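Local coordinates for stromal cell-derived factor 2-like protein (Arabidopsis thaliana, PDB 3MAL) that takes part in protein quality control and the unfolded protein response of the endoplasmic reticulum, in a complex with ERDJ3B and BiP needed for the immune receptor kinase EFR, at residues T19-K25 and S62-P68; D78-S82 and G135-K139. All blocks are in the same frame, centred on the assembly; numbering follows the deposited sequence. Where two conformers were deposited one is given.

Contact 1 of 2, residues T19-K25 and S62-P68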
ATOM      1  N   THR A  19       8.513  -0.129  12.263  1.00 11.57           N
ATOM      2  CA  THR A  19       9.874  -0.499  11.868  1.00 10.31           C
ATOM      3  C   THR A  19       9.851  -1.429  10.654  1.00  9.80           C
ATOM      4  O   THR A  19       8.835  -2.075  10.387  1.00  9.09           O
ATOM      5  CB  THR A  19      10.596  -1.239  13.020  1.00 10.07           C
ATOM      6  OG1 THR A  19       9.738  -2.281  13.515  1.00 10.28           O
ATOM      7  CG2 THR A  19      10.929  -0.268  14.166  1.00  9.58           C
ATOM      8  N   TYR A  20      10.965  -1.527   9.930  1.00  9.03           N
ATOM      9  CA  TYR A  20      11.009  -2.488   8.834  1.00  9.01           C
ATOM     10  C   TYR A  20      10.820  -3.894   9.389  1.00  8.93           C
ATOM     11  O   TYR A  20      11.319  -4.212  10.482  1.00  7.74           O
ATOM     12  CB  TYR A  20      12.323  -2.386   8.053  1.00  9.19           C
ATOM     13  CG  TYR A  20      12.460  -1.083   7.293  1.00  9.72           C
ATOM     14  CD1 TYR A  20      13.225  -0.024   7.811  1.00  8.06           C
ATOM     15  CD2 TYR A  20      11.825  -0.896   6.073  1.00  8.71           C
ATOM     16  CE1 TYR A  20      13.336   1.187   7.131  1.00  8.52           C
ATOM     17  CE2 TYR A  20      11.973   0.326   5.365  1.00  9.79           C
ATOM     18  CZ  TYR A  20      12.720   1.350   5.911  1.00  9.63           C
ATOM     19  OH  TYR A  20      12.854   2.560   5.250  1.00  9.63           O
ATOM     20  N   GLY A  21      10.107  -4.732   8.634  1.00  7.65           N
ATOM     21  CA  GLY A  21       9.797  -6.074   9.100  1.00  8.18           C
ATOM     22  C   GLY A  21       8.452  -6.167   9.805  1.00  8.15           C
ATOM     23  O   GLY A  21       7.987  -7.257  10.104  1.00  8.07           O
ATOM     24  N   SER A  22       7.820  -5.025  10.066  1.00  8.36           N
ATOM     25  CA  SER A  22       6.567  -5.052  10.797  0.50  9.00           C
ATOM     26  C   SER A  22       5.393  -5.399   9.875  1.00  8.95           C
ATOM     27  O   SER A  22       5.456  -5.190   8.644  1.00  8.45           O
ATOM     28  CB  SER A  22       6.322  -3.723  11.505  0.50  9.30           C
ATOM     29  OG  SER A  22       5.663  -2.849  10.622  0.50 12.00           O
ATOM     30  N   ALA A  23       4.347  -5.970  10.478  1.00  8.05           N
ATOM     31  CA  ALA A  23       3.104  -6.244   9.755  1.00  9.03           C
ATOM     32  C   ALA A  23       2.076  -5.153  10.078  1.00  8.73           C
ATOM     33  O   ALA A  23       1.859  -4.811  11.243  1.00  8.97           O
ATOM     34  CB  ALA A  23       2.546  -7.620  10.101  1.00  8.47           C
ATOM     35  N   ILE A  24       1.469  -4.595   9.034  1.00  8.62           N
ATOM     36  CA  ILE A  24       0.525  -3.492   9.203  1.00  7.89           C
ATOM     37  C   ILE A  24      -0.736  -3.681   8.371  1.00  8.12           C
ATOM     38  O   ILE A  24      -0.729  -4.414   7.376  1.00  7.43           O
ATOM     39  CB  ILE A  24       1.151  -2.114   8.832  1.00  8.07           C
ATOM     40  CG1 ILE A  24       1.427  -2.011   7.325  1.00  8.29           C
ATOM     41  CG2 ILE A  24       2.365  -1.801   9.755  1.00  8.23           C
ATOM     42  CD1 ILE A  24       1.783  -0.600   6.836  1.00 10.44           C
ATOM     43  N   LYS A  25      -1.810  -3.026   8.803  1.00  7.72           N
ATOM     44  CA  LYS A  25      -2.896  -2.675   7.908  1.00  8.57           C
ATOM     45  C   LYS A  25      -2.783  -1.181   7.573  1.00  8.62           C
ATOM     46  O   LYS A  25      -2.189  -0.400   8.330  1.00  9.37           O
ATOM     47  CB  LYS A  25      -4.244  -3.023   8.513  1.00  8.80           C
ATOM     48  CG  LYS A  25      -4.384  -4.495   8.834  1.00  8.88           C
ATOM     49  CD  LYS A  25      -5.848  -4.866   9.102  1.00  9.65           C
ATOM     50  CE  LYS A  25      -5.969  -6.375   9.367  1.00 10.68           C
ATOM     51  NZ  LYS A  25      -7.374  -6.721   9.729  1.00 12.26           N
ATOM     52  N   SER A  62      -5.708  -8.370   4.577  1.00  6.65           N
ATOM     53  CA  SER A  62      -5.402  -6.951   4.769  1.00  6.83           C
ATOM     54  C   SER A  62      -4.012  -6.648   5.317  1.00  7.03           C
ATOM     55  O   SER A  62      -3.676  -5.469   5.523  1.00  6.26           O
ATOM     56  CB  SER A  62      -6.452  -6.291   5.671  1.00  5.74           C
ATOM     57  OG  SER A  62      -7.697  -6.246   5.011  1.00  6.28           O
ATOM     58  N   TYR A  63      -3.214  -7.689   5.584  1.00  7.38           N
ATOM     59  CA  TYR A  63      -1.879  -7.482   6.151  1.00  7.49           C
ATOM     60  C   TYR A  63      -0.792  -7.356   5.096  1.00  7.90           C
ATOM     61  O   TYR A  63      -0.795  -8.083   4.089  1.00  6.32           O
ATOM     62  CB  TYR A  63      -1.520  -8.581   7.150  1.00  8.48           C
ATOM     63  CG  TYR A  63      -2.030  -8.291   8.538  1.00  8.96           C
ATOM     64  CD1 TYR A  63      -3.058  -9.057   9.110  1.00 10.86           C
ATOM     65  CD2 TYR A  63      -1.492  -7.237   9.277  1.00 11.40           C
ATOM     66  CE1 TYR A  63      -3.525  -8.765  10.413  1.00 12.58           C
ATOM     67  CE2 TYR A  63      -1.951  -6.938  10.551  1.00 12.20           C
ATOM     68  CZ  TYR A  63      -2.971  -7.694  11.101  1.00 12.62           C
ATOM     69  OH  TYR A  63      -3.393  -7.361  12.360  1.00 15.84           O
ATOM     70  N   TRP A  64       0.116  -6.406   5.353  1.00  7.87           N
ATOM     71  CA  TRP A  64       1.249  -6.067   4.490  1.00  7.48           C
ATOM     72  C   TRP A  64       2.520  -6.019   5.363  1.00  8.19           C
ATOM     73  O   TRP A  64       2.472  -5.515   6.489  1.00  8.78           O
ATOM     74  CB  TRP A  64       1.016  -4.689   3.818  1.00  7.42           C
ATOM     75  CG  TRP A  64      -0.241  -4.656   3.001  1.00  5.64           C
ATOM     76  CD1 TRP A  64      -1.526  -4.401   3.458  1.00  3.73           C
ATOM     77  CD2 TRP A  64      -0.356  -4.923   1.596  1.00  4.41           C
ATOM     78  NE1 TRP A  64      -2.420  -4.500   2.413  1.00  4.10           N
ATOM     79  CE2 TRP A  64      -1.727  -4.817   1.261  1.00  5.21           C
ATOM     80  CE3 TRP A  64       0.570  -5.224   0.585  1.00  4.60           C
ATOM     81  CZ2 TRP A  64      -2.196  -4.991  -0.049  1.00  6.01           C
ATOM     82  CZ3 TRP A  64       0.100  -5.417  -0.729  1.00  6.63           C
ATOM     83  CH2 TRP A  64      -1.276  -5.301  -1.029  1.00  6.47           C
ATOM     84  N   ILE A  65       3.639  -6.512   4.835  1.00  8.34           N
ATOM     85  CA  ILE A  65       4.945  -6.370   5.508  1.00  8.43           C
ATOM     86  C   ILE A  65       5.728  -5.156   4.968  1.00  8.35           C
ATOM     87  O   ILE A  65       5.929  -5.025   3.756  1.00  8.28           O
ATOM     88  CB  ILE A  65       5.792  -7.664   5.421  1.00  9.65           C
ATOM     89  CG1 ILE A  65       5.010  -8.857   5.974  1.00 10.72           C
ATOM     90  CG2 ILE A  65       7.094  -7.506   6.213  1.00  7.12           C
ATOM     91  CD1 ILE A  65       4.608  -8.625   7.433  1.00 13.60           C
ATOM     92  N   VAL A  66       6.151  -4.242   5.855  1.00  8.23           N
ATOM     93  CA  VAL A  66       6.933  -3.074   5.430  1.00  8.52           C
ATOM     94  C   VAL A  66       8.386  -3.512   5.195  1.00  9.52           C
ATOM     95  O   VAL A  66       9.033  -4.066   6.100  1.00  8.53           O
ATOM     96  CB  VAL A  66       6.939  -1.965   6.505  1.00  8.99           C
ATOM     97  CG1 VAL A  66       7.636  -0.702   5.987  1.00  8.25           C
ATOM     98  CG2 VAL A  66       5.534  -1.675   6.996  1.00  9.14           C
ATOM     99  N   LYS A  67       8.883  -3.287   3.979  1.00  9.70           N
ATOM    100  CA  LYS A  67      10.254  -3.676   3.641  1.00 11.06           C
ATOM    101  C   LYS A  67      11.067  -2.549   2.966  1.00 12.01           C
ATOM    102  O   LYS A  67      10.492  -1.655   2.312  1.00 11.06           O
ATOM    103  CB  LYS A  67      10.242  -4.941   2.764  1.00 11.07           C
ATOM    104  CG  LYS A  67       9.854  -6.210   3.526  1.00 12.93           C
ATOM    105  CD  LYS A  67      10.007  -7.488   2.661  1.00 14.16           C
ATOM    106  CE  LYS A  67       9.518  -8.687   3.463  1.00 16.41           C
ATOM    107  NZ  LYS A  67       9.859 -10.038   2.874  1.00 16.41           N
ATOM    108  N   PRO A  68      12.407  -2.584   3.134  1.00 12.69           N
ATOM    109  CA  PRO A  68      13.278  -1.661   2.407  1.00 13.56           C
ATOM    110  C   PRO A  68      13.459  -2.106   0.949  1.00 15.22           C
ATOM    111  O   PRO A  68      12.978  -3.176   0.552  1.00 14.35           O
ATOM    112  CB  PRO A  68      14.604  -1.761   3.187  1.00 12.50           C
ATOM    113  CG  PRO A  68      14.648  -3.143   3.651  1.00 12.36           C
ATOM    114  CD  PRO A  68      13.188  -3.507   3.983  1.00 12.99           C
TER
HETATM  115  O   HOH W   1      -9.179  -5.690   7.386  1.00  8.67           O

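Contact 2 of 2, residues D78-S82 and G135-K139. With SO4 (sulfate ion), chain E; SO4 (sulfate ion), chain C.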
ATOM      1  N   ASP A  78      14.650  -1.155  12.109  1.00 12.98           N
ATOM      2  CA  ASP A  78      14.960   0.265  11.936  1.00 12.90           C
ATOM      3  C   ASP A  78      13.637   1.019  11.733  1.00 13.13           C
ATOM      4  O   ASP A  78      12.730   0.519  11.047  1.00 12.74           O
ATOM      5  CB  ASP A  78      15.904   0.510  10.739  1.00 12.93           C
ATOM      6  CG  ASP A  78      17.348   0.049  10.992  1.00 14.53           C
ATOM      7  OD1 ASP A  78      17.725  -0.303  12.149  1.00 14.73           O
ATOM      8  OD2 ASP A  78      18.121   0.038  10.004  1.00 16.01           O
ATOM      9  N   ALA A  79      13.509   2.196  12.347  1.00 12.21           N
ATOM     10  CA  ALA A  79      12.343   3.050  12.112  1.00 12.77           C
ATOM     11  C   ALA A  79      12.270   3.457  10.639  1.00 12.29           C
ATOM     12  O   ALA A  79      13.288   3.797  10.029  1.00 13.20           O
ATOM     13  CB  ALA A  79      12.394   4.326  13.022  1.00 12.41           C
ATOM     14  N   VAL A  80      11.075   3.432  10.064  1.00 11.72           N
ATOM     15  CA  VAL A  80      10.886   3.935   8.708  1.00 10.89           C
ATOM     16  C   VAL A  80      10.772   5.469   8.795  1.00 10.60           C
ATOM     17  O   VAL A  80       9.947   5.985   9.555  1.00 10.50           O
ATOM     18  CB  VAL A  80       9.601   3.347   8.030  1.00 10.94           C
ATOM     19  CG1 VAL A  80       9.538   3.738   6.567  1.00  9.80           C
ATOM     20  CG2 VAL A  80       9.561   1.817   8.179  1.00 11.06           C
ATOM     21  N   LYS A  81      11.608   6.172   8.031  1.00 10.95           N
ATOM     22  CA  LYS A  81      11.667   7.649   8.018  1.00 11.16           C
ATOM     23  C   LYS A  81      10.746   8.267   6.966  1.00 11.02           C
ATOM     24  O   LYS A  81      10.505   7.675   5.910  1.00 11.65           O
ATOM     25  CB  LYS A  81      13.100   8.148   7.786  1.00 11.99           C
ATOM     26  CG  LYS A  81      14.169   7.680   8.818  1.00 16.24           C
ATOM     27  CD  LYS A  81      13.998   8.332  10.171  1.00 19.96           C
ATOM     28  CE  LYS A  81      15.084   7.829  11.131  1.00 23.91           C
ATOM     29  NZ  LYS A  81      15.003   8.539  12.442  1.00 23.80           N
ATOM     30  N   SER A  82      10.233   9.464   7.256  1.00 10.24           N
ATOM     31  CA  SER A  82       9.571  10.254   6.226  1.00  9.84           C
ATOM     32  C   SER A  82      10.549  10.409   5.059  1.00  9.03           C
ATOM     33  O   SER A  82      11.731  10.704   5.266  1.00  8.18           O
ATOM     34  CB  SER A  82       9.186  11.638   6.761  1.00 10.05           C
ATOM     35  OG  SER A  82       8.314  12.292   5.835  1.00 14.02           O
ATOM     36  N   GLY A 135       6.347  15.084  11.729  1.00 17.87           N
ATOM     37  CA  GLY A 135       6.833  13.774  12.189  1.00 15.46           C
ATOM     38  C   GLY A 135       7.913  13.228  11.272  1.00 14.43           C
ATOM     39  O   GLY A 135       7.787  13.300  10.053  1.00 13.31           O
ATOM     40  N   LYS A 136       8.976  12.678  11.855  1.00 13.13           N
ATOM     41  CA  LYS A 136      10.090  12.202  11.072  1.00 13.26           C
ATOM     42  C   LYS A 136      10.155  10.678  10.935  1.00 12.70           C
ATOM     43  O   LYS A 136      10.762  10.165   9.994  1.00 13.72           O
ATOM     44  CB  LYS A 136      11.393  12.780  11.624  1.00 13.95           C
ATOM     45  CG  LYS A 136      11.511  14.321  11.432  1.00 14.93           C
ATOM     46  CD  LYS A 136      12.629  14.908  12.318  1.00 17.81           C
ATOM     47  CE  LYS A 136      12.101  14.999  13.767  1.00 19.93           C
ATOM     48  NZ  LYS A 136      13.184  15.022  14.760  1.00 25.94           N
ATOM     49  N   THR A 137       9.537   9.961  11.863  1.00 11.78           N
ATOM     50  CA  THR A 137       9.458   8.503  11.777  1.00 12.20           C
ATOM     51  C   THR A 137       7.990   8.088  11.686  1.00 11.66           C
ATOM     52  O   THR A 137       7.128   8.727  12.297  1.00 11.08           O
ATOM     53  CB  THR A 137      10.130   7.791  12.977  1.00 12.73           C
ATOM     54  OG1 THR A 137       9.500   8.208  14.184  1.00 15.55           O
ATOM     55  CG2 THR A 137      11.652   8.091  13.057  1.00 12.30           C
ATOM     56  N   TRP A 138       7.730   7.026  10.928  1.00 10.37           N
ATOM     57  CA  TRP A 138       6.384   6.528  10.683  1.00 10.07           C
ATOM     58  C   TRP A 138       5.820   5.911  11.972  1.00 10.01           C
ATOM     59  O   TRP A 138       6.492   5.094  12.618  1.00  9.60           O
ATOM     60  CB  TRP A 138       6.418   5.498   9.538  1.00  8.66           C
ATOM     61  CG  TRP A 138       5.082   5.151   8.885  1.00  8.53           C
ATOM     62  CD1 TRP A 138       3.872   5.768   9.067  1.00 10.32           C
ATOM     63  CD2 TRP A 138       4.853   4.114   7.926  1.00  8.98           C
ATOM     64  NE1 TRP A 138       2.905   5.160   8.294  1.00 10.52           N
ATOM     65  CE2 TRP A 138       3.485   4.154   7.575  1.00  8.37           C
ATOM     66  CE3 TRP A 138       5.678   3.147   7.328  1.00  7.81           C
ATOM     67  CZ2 TRP A 138       2.912   3.256   6.655  1.00  8.60           C
ATOM     68  CZ3 TRP A 138       5.111   2.251   6.401  1.00  8.06           C
ATOM     69  CH2 TRP A 138       3.737   2.326   6.071  1.00  8.43           C
ATOM     70  N   LYS A 139       4.597   6.309  12.327  1.00 10.57           N
ATOM     71  CA  LYS A 139       3.919   5.804  13.509  1.00 11.10           C
ATOM     72  C   LYS A 139       2.497   5.345  13.211  1.00 12.36           C
ATOM     73  O   LYS A 139       1.872   5.778  12.236  1.00 12.29           O
ATOM     74  CB  LYS A 139       3.907   6.867  14.633  1.00 11.40           C
ATOM     75  CG  LYS A 139       5.314   7.247  15.113  1.00 11.68           C
ATOM     76  CD  LYS A 139       5.252   8.381  16.123  1.00 11.36           C
ATOM     77  CE  LYS A 139       6.658   8.925  16.402  1.00 10.31           C
ATOM     78  NZ  LYS A 139       7.102   9.742  15.258  1.00  9.58           N
TER
HETATM   79  S   SO4 E   3      10.090  12.166  15.466  1.00 29.74           S
HETATM   80  O1  SO4 E   3       9.505  13.229  14.670  1.00 27.19           O
HETATM   81  O2  SO4 E   3      11.537  12.362  15.524  1.00 29.26           O
HETATM   82  O3  SO4 E   3       9.471  12.210  16.797  1.00 29.19           O
HETATM   83  O4  SO4 E   3       9.812  10.884  14.834  1.00 28.84           O
HETATM   84  S   SO4 C   1       4.262  12.530  15.071  1.00 16.64           S
HETATM   85  O1  SO4 C   1       4.456  13.936  15.414  1.00 16.74           O
HETATM   86  O2  SO4 C   1       5.548  11.975  14.753  1.00 15.39           O
HETATM   87  O3  SO4 C   1       3.619  11.822  16.163  1.00 16.32           O
HETATM   88  O4  SO4 C   1       3.431  12.459  13.879  1.00 18.64           O

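Contact 1 of 2, residues T19-K25 and S62-P68
Lys25 runs extended past Ser62 and slants across the Tyr63 ring, and each part of its chain meets something different. CB rests near the carbonyl O of Ser62, and CG comes closer to the same oxygen and also touches CE2 of Tyr63. CD packs on CB of Ser62. CE sits over one face of the Tyr63 ring, displaced toward its rim, in a CH-pi contact 3.9 Å from the centroid. At the tip, NZ gives a hydrogen bond to a water at 3.1 Å, which in turn donates to OG of Ser62, while Glu188 forms a salt bridge with the same ammonium group.

Behind this side chain the backbones pair antiparallel. Ile24 and Trp64 exchange both bonds of a hydrogen-bonded pair, Ile24 N to Trp64 O (2.9 Å) and Trp64 N to Ile24 O (3.0 Å). Beyond the non-hydrogen-bonded pair Ala23 and Ile65, Val66 N reaches Ser22 O. A type II turn from Thr19 to Ser22 then presents Gly21 N to Val66 O at 2.8 Å, nearly straight at 173°.

On the face carrying Ala23 and Ile65, CB of Ala23 touches CD1 of Ile65 at 3.5 Å. On the other, the CD1 methyl of Ile24 meets CG2 of Val66, both also against Leu88 of strand 85-90. The Tyr20 ring meets Pro68 at a slant, its CD2 3.6 Å from CD of Pro68.

Main-chain bonds thus join neighbouring strands of the beta-trefoil barrel, extended by turn residues ahead of strand 23-28, with aliphatic packing inside and the lysine's charge paired at one end.

Contact 2 of 2, residues D78-S82 and G135-K139
Lys81 and Thr137 face each other at the middle of two irregular segments, their CA atoms 4.4 Å apart in a single bridge. Trp138 N donates to Val80 O at 2.8 Å, nearly straight at 168°. Ser82 N binds Lys136 O at 2.9 Å, approaching from above the carbonyl plane. The CA-H groups of Thr137 and Lys81 add weaker contacts to these two oxygens.

Side chains part to two sides of the bridge. Toward the protein interior, Val80 and Trp138 lie side by side and point the same way: CB of Val80 stands in the plane of the indole at its edge, and the CG1 methyl meets CE3 at 4.0 Å. Ile86 and Leu129 of the barrel strands touch both residues.

Toward the surface, Lys81 and Thr137 also run alongside each other. The lysine bends at its second torsion (chi2 -71°), which brings CD and NZ against the CG2 methyl of Thr137; CB of Ala79 touches that methyl as well. With chi1 at 59°, Thr137 holds OG1 between its backbone N and carbonyl carbon, where the hydroxyl donates to O4 of a sulfate at 2.8 Å. Lys136 N binds O1 of this ion at 2.9 Å, and Lys139 NZ joins at O4 while also reaching O2 of a second sulfate and the carbonyl O of Thr137. Thr137 N and Lys136 NZ add weak bonds to O4 and O2 of the first.

The sulfates probably come from the crystallisation liquor. The first is gripped by main-chain N-H groups, a hydroxyl and lysines, the second by Lys139 NZ, consistent with a surface that can receive an anion; the Val80-Trp138 packing lies on the inner side, away from them.

The two contacts adjoin, with centres about 13 Å apart, and meet through Tyr20, whose N probably bonds to Asp78 O, and through Ile24, whose CD1 packs on CH2 of Trp138. Contact 1 pairs two barrel strands and the turn ahead of one within the first MIR repeat, its touching residues mostly buried. Contact 2, farther from the chain centre, joins loops that precede strands 85-90 and 143-148 and carries exposed lysines on its outer side. Chemistry follows place: Lys25 of contact 1 finds a carboxylate, whereas in contact 2 Lys139, and more weakly the ammonium group of Lys136, bind sulfate. Strand 85-90 ties them together, with Ile86 touching Tyr20, Val80 and Trp138.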